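PDB 6NRU: CobC from Shigella flexneri 2a, which probably removes the phosphate from adenosylcobalamin 5'-phosphate and alpha-ribazole 5'-phosphate, the former reaction yielding vitamin B12 during assembly of its nucleotide loop. Local coordinates for residues Thr28-Arg33 / Ala61-Arg66. Numbering follows the deposited sequence.
Sequences TPLTAR and AQHTAR. With SO4 (sulfate ion), chain M.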
loop_
_atom_site.group_PDB
_atom_site.type_symbol
_atom_site.label_atom_id
_atom_site.label_comp_id
_atom_site.label_asym_id
_atom_site.label_seq_id
_atom_site.Cartn_x
_atom_site.Cartn_y
_atom_site.Cartn_z
ATOM N N THR A 28 0.095 -2.740 -14.240
ATOM C CA THR A 28 0.651 -1.571 -14.910
ATOM C C THR A 28 2.111 -1.373 -14.504
ATOM O O THR A 28 2.462 -1.558 -13.334
ATOM C CB THR A 28 -0.155 -0.321 -14.572
ATOM O OG1 THR A 28 0.549 0.843 -15.021
ATOM C CG2 THR A 28 -0.389 -0.230 -13.073
ATOM N N PRO A 29 2.982 -1.009 -15.442
ATOM C CA PRO A 29 4.416 -0.980 -15.150
ATOM C C PRO A 29 4.838 0.282 -14.412
ATOM O O PRO A 29 4.189 1.327 -14.472
ATOM C CB PRO A 29 5.052 -1.030 -16.542
ATOM C CG PRO A 29 4.062 -0.319 -17.405
ATOM C CD PRO A 29 2.697 -0.653 -16.845
ATOM N N LEU A 30 5.961 0.162 -13.710
ATOM C CA LEU A 30 6.590 1.321 -13.093
ATOM C C LEU A 30 7.173 2.235 -14.165
ATOM O O LEU A 30 7.756 1.770 -15.150
ATOM C CB LEU A 30 7.694 0.872 -12.132
ATOM C CG LEU A 30 7.507 1.008 -10.618
ATOM C CD1 LEU A 30 6.194 0.391 -10.178
ATOM C CD2 LEU A 30 8.670 0.351 -9.887
ATOM N N THR A 31 7.006 3.545 -13.972
ATOM C CA THR A 31 7.634 4.539 -14.827
ATOM C C THR A 31 9.038 4.846 -14.321
ATOM O O THR A 31 9.320 4.759 -13.125
ATOM C CB THR A 31 6.825 5.838 -14.866
ATOM O OG1 THR A 31 7.014 6.564 -13.646
ATOM C CG2 THR A 31 5.353 5.551 -15.054
ATOM N N ALA A 32 9.908 5.252 -15.254
ATOM C CA ALA A 32 11.290 5.601 -14.923
ATOM C C ALA A 32 11.388 6.454 -13.663
ATOM O O ALA A 32 12.366 6.351 -12.913
ATOM C CB ALA A 32 11.937 6.324 -16.110
ATOM N N ARG A 33 10.375 7.283 -13.401
ATOM C CA ARG A 33 10.326 8.018 -12.142
ATOM C C ARG A 33 10.096 7.078 -10.965
ATOM O O ARG A 33 10.680 7.266 -9.892
ATOM C CB ARG A 33 9.235 9.085 -12.204
ATOM C CG ARG A 33 9.144 9.961 -10.966
ATOM C CD ARG A 33 8.140 11.083 -11.178
ATOM N NE ARG A 33 7.784 11.749 -9.930
ATOM C CZ ARG A 33 6.733 12.551 -9.786
ATOM N NH1 ARG A 33 5.932 12.789 -10.818
ATOM N NH2 ARG A 33 6.481 13.114 -8.611
ATOM N N ALA A 61 4.489 -3.629 -6.884
ATOM C CA ALA A 61 5.001 -3.632 -5.520
ATOM C C ALA A 61 6.251 -4.493 -5.401
ATOM O O ALA A 61 7.198 -4.126 -4.697
ATOM C CB ALA A 61 3.921 -4.119 -4.556
ATOM N N GLN A 62 6.273 -5.635 -6.091
ATOM C CA GLN A 62 7.448 -6.498 -6.054
ATOM C C GLN A 62 8.617 -5.872 -6.802
ATOM O O GLN A 62 9.769 -5.985 -6.366
ATOM C CB GLN A 62 7.105 -7.871 -6.629
ATOM C CG GLN A 62 6.003 -8.580 -5.867
ATOM C CD GLN A 62 5.811 -10.008 -6.313
ATOM O OE1 GLN A 62 6.609 -10.884 -5.980
ATOM N NE2 GLN A 62 4.748 -10.256 -7.070
ATOM N N HIS A 63 8.344 -5.213 -7.933
ATOM C CA HIS A 63 9.388 -4.462 -8.623
ATOM C C HIS A 63 9.994 -3.413 -7.703
ATOM O O HIS A 63 11.214 -3.209 -7.694
ATOM C CB HIS A 63 8.819 -3.810 -9.884
ATOM C CG HIS A 63 9.857 -3.218 -10.789
ATOM N ND1 HIS A 63 9.549 -2.688 -12.023
ATOM C CD2 HIS A 63 11.195 -3.073 -10.642
ATOM C CE1 HIS A 63 10.652 -2.239 -12.596
ATOM N NE2 HIS A 63 11.665 -2.459 -11.778
ATOM N N THR A 64 9.156 -2.742 -6.912
ATOM C CA THR A 64 9.661 -1.771 -5.950
ATOM C C THR A 64 10.492 -2.454 -4.869
ATOM O O THR A 64 11.600 -2.008 -4.550
ATOM C CB THR A 64 8.494 -0.995 -5.336
ATOM O OG1 THR A 64 7.947 -0.101 -6.315
ATOM C CG2 THR A 64 8.956 -0.194 -4.122
ATOM N N ALA A 65 9.979 -3.554 -4.310
ATOM C CA ALA A 65 10.697 -4.242 -3.242
ATOM C C ALA A 65 12.054 -4.752 -3.711
ATOM O O ALA A 65 12.998 -4.819 -2.918
ATOM C CB ALA A 65 9.852 -5.394 -2.699
ATOM N N ARG A 66 12.173 -5.111 -4.989
ATOM C CA ARG A 66 13.466 -5.525 -5.521
ATOM C C ARG A 66 14.453 -4.364 -5.522
ATOM O O ARG A 66 15.612 -4.523 -5.120
ATOM C CB ARG A 66 13.300 -6.083 -6.937
ATOM C CG ARG A 66 13.092 -7.593 -7.023
ATOM C CD ARG A 66 12.500 -7.978 -8.375
ATOM N NE ARG A 66 13.050 -7.161 -9.456
ATOM C CZ ARG A 66 12.381 -6.813 -10.550
ATOM N NH1 ARG A 66 11.124 -7.208 -10.721
ATOM N NH2 ARG A 66 12.968 -6.063 -11.476
HETATM S S SO4 M . 10.194 12.005 -6.985
HETATM O O1 SO4 M . 9.682 11.162 -5.908
HETATM O O2 SO4 M . 9.099 12.359 -7.882
HETATM O O3 SO4 M . 10.768 13.222 -6.422
HETATM O O4 SO4 M . 11.220 11.284 -7.735
#
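Leu30 alone carries the 28-33 side of this contact, reaching across to His63 and Thr64 on helix 59-69. Its CB lies 4.0 Å from His63 ND1, at the start of the side chain. Beyond the branch at CG, the methyl CD2 does the touching. Leu30 CD2 sits over one face of the His63 imidazole in a CH-pi contact, 4.0 Å from the ring centroid, 20° off the ring normal and displaced toward the rim. The ring comes under this methyl because His63 CG stands anti to its backbone N (chi1 -170°). Leu30 CD2 also meets Thr64 OG1 at 3.7 Å, the two side chains crossing at about a right angle. This hydroxyl is hydrogen-bonded to the carbonyl of Arg60 one turn earlier, so the methyl packs against an oxygen already engaged; Thr64 also touches His11, the probable phosphohistidine nucleophile. Away from this contact, Arg33 extends to a sulfate, probably from the crystallisation liquor: NE of Arg33 is hydrogen-bonded to sulfate O2, at a modelled length too short to be taken literally, while NH2 makes a weak bond to that oxygen, which lies at the guanidinium edge. Arg199 and Gln37 also bind the ion. Within the histidine phosphatase fold, Leu30 just precedes helix 32-44, N-capped by Thr31, and joins it to helix 59-69; Ile35 touches both Leu30 and His63, and Ala61 and Ala65 rest on strand 52-55.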